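Side-chain contact in beta-lactamase (PDB 6PQ9), which probably hydrolyses the ring amide bond of beta-lactam antibiotics, as a class A beta-lactamase linked to antibiotic resistance: residues Val117-Ile121 with Ser122-Lys126. The protein carries 1 engineered substitution. Residues are numbered along the deposited sequence; the frame is centred on the assembly and turned at random.
Sequences VDLSI and SEILK
CD2 of Leu119 lies off one face of the Glu123 carboxylate, displaced past its oxygen rim; the two side chains cross at a slant. CD2 of Leu119 is 3.7 Å from OE1 of Glu123. A water sits at the OE1 edge, close to the carboxylate plane, donates to OE1 of Glu123 at 2.7 Å and accepts from the backbone N of Ser120. The other oxygen, OE2, is hydrogen-bonded to the hydroxyl of Tyr112, so both ends of the carboxylate are held. Glu123 reaches back this way because CG is anti to its backbone N (chi1 -177°) and the chain is extended beyond it.

Ser120 is the N-cap. Its OG, folded back between N and the carbonyl carbon (chi1 77°), accepts from N of Glu123 at 3.0 Å, with an N-H...O angle of 157°. The first turn of the helix continues with N of Ile124 to O of Ser120 (3.1 Å) and N of Leu125 to O of Ile121 (2.7 Å).

On the buried side, CB of Leu119 packs on CG1 of Ile124 at 3.9 Å. Ile121 and Leu125 lie side by side, CG2 to CD1 at 4.0 Å, and pack against helices 70-85 and 134-144.

Here strand 117-120, paired with strand 92-95, runs into helix 121-130. The Ser-x-x-Glu pattern resembles a capping box, with water standing in for the direct return bond, and Leu119 with Ile124 forms a hydrophobic staple.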
ATOM      1  N   VAL A 117       9.492 -24.806  -8.018  1.00 32.57           N
ATOM      2  CA  VAL A 117       9.623 -24.165  -9.318  1.00 38.33           C
ATOM      3  C   VAL A 117      10.579 -22.982  -9.207  1.00 37.70           C
ATOM      4  O   VAL A 117      10.682 -22.340  -8.155  1.00 41.86           O
ATOM      5  CB  VAL A 117       8.227 -23.737  -9.847  1.00 40.56           C
ATOM      6  CG1 VAL A 117       7.509 -22.846  -8.818  1.00 37.93           C
ATOM      7  CG2 VAL A 117       8.318 -23.067 -11.226  1.00 37.86           C
ATOM      8  N   ASP A 118      11.306 -22.703 -10.292  1.00 40.03           N
ATOM      9  CA  ASP A 118      12.182 -21.535 -10.351  1.00 36.50           C
ATOM     10  C   ASP A 118      11.437 -20.350 -10.950  1.00 40.82           C
ATOM     11  O   ASP A 118      11.105 -20.356 -12.138  1.00 42.27           O
ATOM     12  CB  ASP A 118      13.434 -21.834 -11.162  1.00 42.13           C
ATOM     13  CG  ASP A 118      14.523 -22.390 -10.312  1.00 45.11           C
ATOM     14  OD1 ASP A 118      15.199 -21.597  -9.613  1.00 45.76           O
ATOM     15  OD2 ASP A 118      14.664 -23.631 -10.308  1.00 51.58           O
ATOM     16  N   LEU A 119      11.187 -19.327 -10.132  1.00 40.09           N
ATOM     17  CA  LEU A 119      10.446 -18.145 -10.557  1.00 35.47           C
ATOM     18  C   LEU A 119      11.347 -16.926 -10.502  1.00 40.19           C
ATOM     19  O   LEU A 119      12.118 -16.746  -9.547  1.00 40.37           O
ATOM     20  CB  LEU A 119       9.212 -17.905  -9.687  1.00 34.96           C
ATOM     21  CG  LEU A 119       8.214 -19.059  -9.601  1.00 42.07           C
ATOM     22  CD1 LEU A 119       7.118 -18.738  -8.591  1.00 34.87           C
ATOM     23  CD2 LEU A 119       7.638 -19.324 -10.976  1.00 41.73           C
ATOM     24  N   SER A 120      11.253 -16.096 -11.528  1.00 34.46           N
ATOM     25  CA  SER A 120      12.032 -14.875 -11.531  1.00 34.90           C
ATOM     26  C   SER A 120      11.505 -13.923 -10.465  1.00 37.63           C
ATOM     27  O   SER A 120      10.312 -13.909 -10.137  1.00 36.14           O
ATOM     28  CB  SER A 120      11.986 -14.220 -12.909  1.00 34.07           C
ATOM     29  OG  SER A 120      10.753 -13.557 -13.118  1.00 37.50           O
ATOM     30  N   ILE A 121      12.411 -13.126  -9.908  1.00 38.04           N
ATOM     31  CA  ILE A 121      11.993 -12.128  -8.929  1.00 36.99           C
ATOM     32  C   ILE A 121      10.959 -11.189  -9.546  1.00 38.50           C
ATOM     33  O   ILE A 121       9.980 -10.791  -8.896  1.00 30.75           O
ATOM     34  CB  ILE A 121      13.233 -11.394  -8.396  1.00 37.53           C
ATOM     35  CG1 ILE A 121      14.114 -12.417  -7.652  1.00 32.56           C
ATOM     36  CG2 ILE A 121      12.827 -10.227  -7.501  1.00 35.53           C
ATOM     37  CD1 ILE A 121      15.521 -11.938  -7.319  1.00 34.22           C
ATOM     38  N   SER A 122      11.137 -10.871 -10.830  1.00 34.76           N
ATOM     39  CA  SER A 122      10.157 -10.107 -11.590  1.00 33.39           C
ATOM     40  C   SER A 122       8.747 -10.686 -11.451  1.00 38.53           C
ATOM     41  O   SER A 122       7.798  -9.968 -11.107  1.00 35.91           O
ATOM     42  CB  SER A 122      10.588 -10.073 -13.054  1.00 37.90           C
ATOM     43  OG  SER A 122       9.842  -9.124 -13.785  1.00 44.69           O
ATOM     44  N   GLU A 123       8.591 -11.991 -11.696  1.00 33.25           N
ATOM     45  CA  GLU A 123       7.256 -12.578 -11.643  1.00 35.17           C
ATOM     46  C   GLU A 123       6.705 -12.605 -10.214  1.00 36.95           C
ATOM     47  O   GLU A 123       5.502 -12.394 -10.007  1.00 39.39           O
ATOM     48  CB  GLU A 123       7.256 -13.984 -12.249  1.00 35.73           C
ATOM     49  CG  GLU A 123       5.846 -14.601 -12.272  1.00 37.83           C
ATOM     50  CD  GLU A 123       5.814 -16.062 -12.707  1.00 42.63           C
ATOM     51  OE1 GLU A 123       6.792 -16.536 -13.319  1.00 40.90           O
ATOM     52  OE2 GLU A 123       4.788 -16.731 -12.452  1.00 46.09           O
ATOM     53  N   ILE A 124       7.558 -12.862  -9.219  1.00 38.15           N
ATOM     54  CA  ILE A 124       7.101 -12.847  -7.830  1.00 37.10           C
ATOM     55  C   ILE A 124       6.708 -11.433  -7.407  1.00 34.77           C
ATOM     56  O   ILE A 124       5.727 -11.240  -6.678  1.00 35.14           O
ATOM     57  CB  ILE A 124       8.181 -13.429  -6.899  1.00 40.10           C
ATOM     58  CG1 ILE A 124       8.592 -14.832  -7.356  1.00 34.23           C
ATOM     59  CG2 ILE A 124       7.682 -13.451  -5.456  1.00 31.13           C
ATOM     60  CD1 ILE A 124       9.960 -15.254  -6.880  1.00 37.82           C
ATOM     61  N   LEU A 125       7.473 -10.427  -7.846  1.00 34.95           N
ATOM     62  CA  LEU A 125       7.162  -9.042  -7.515  1.00 34.02           C
ATOM     63  C   LEU A 125       5.857  -8.593  -8.156  1.00 35.11           C
ATOM     64  O   LEU A 125       5.070  -7.868  -7.540  1.00 34.01           O
ATOM     65  CB  LEU A 125       8.295  -8.131  -7.979  1.00 35.19           C
ATOM     66  CG  LEU A 125       9.375  -7.773  -6.970  1.00 42.14           C
ATOM     67  CD1 LEU A 125      10.439  -6.980  -7.697  1.00 41.23           C
ATOM     68  CD2 LEU A 125       8.761  -6.986  -5.824  1.00 28.99           C
ATOM     69  N   LYS A 126       5.648  -8.961  -9.418  1.00 40.23           N
ATOM     70  CA  LYS A 126       4.412  -8.609 -10.100  1.00 41.13           C
ATOM     71  C   LYS A 126       3.203  -9.178  -9.353  1.00 38.95           C
ATOM     72  O   LYS A 126       2.243  -8.453  -9.058  1.00 39.06           O
ATOM     73  CB  LYS A 126       4.483  -9.106 -11.546  1.00 35.15           C
ATOM     74  CG  LYS A 126       3.175  -9.043 -12.315  1.00 41.96           C
ATOM     75  CD  LYS A 126       2.809  -7.613 -12.695  1.00 39.17           C
ATOM     76  CE  LYS A 126       1.655  -7.593 -13.680  1.00 44.07           C
ATOM     77  NZ  LYS A 126       0.934  -6.284 -13.669  1.00 46.85           N
TER
HETATM   78  O   HOH W   1       9.488 -16.653 -13.778  1.00 42.72           O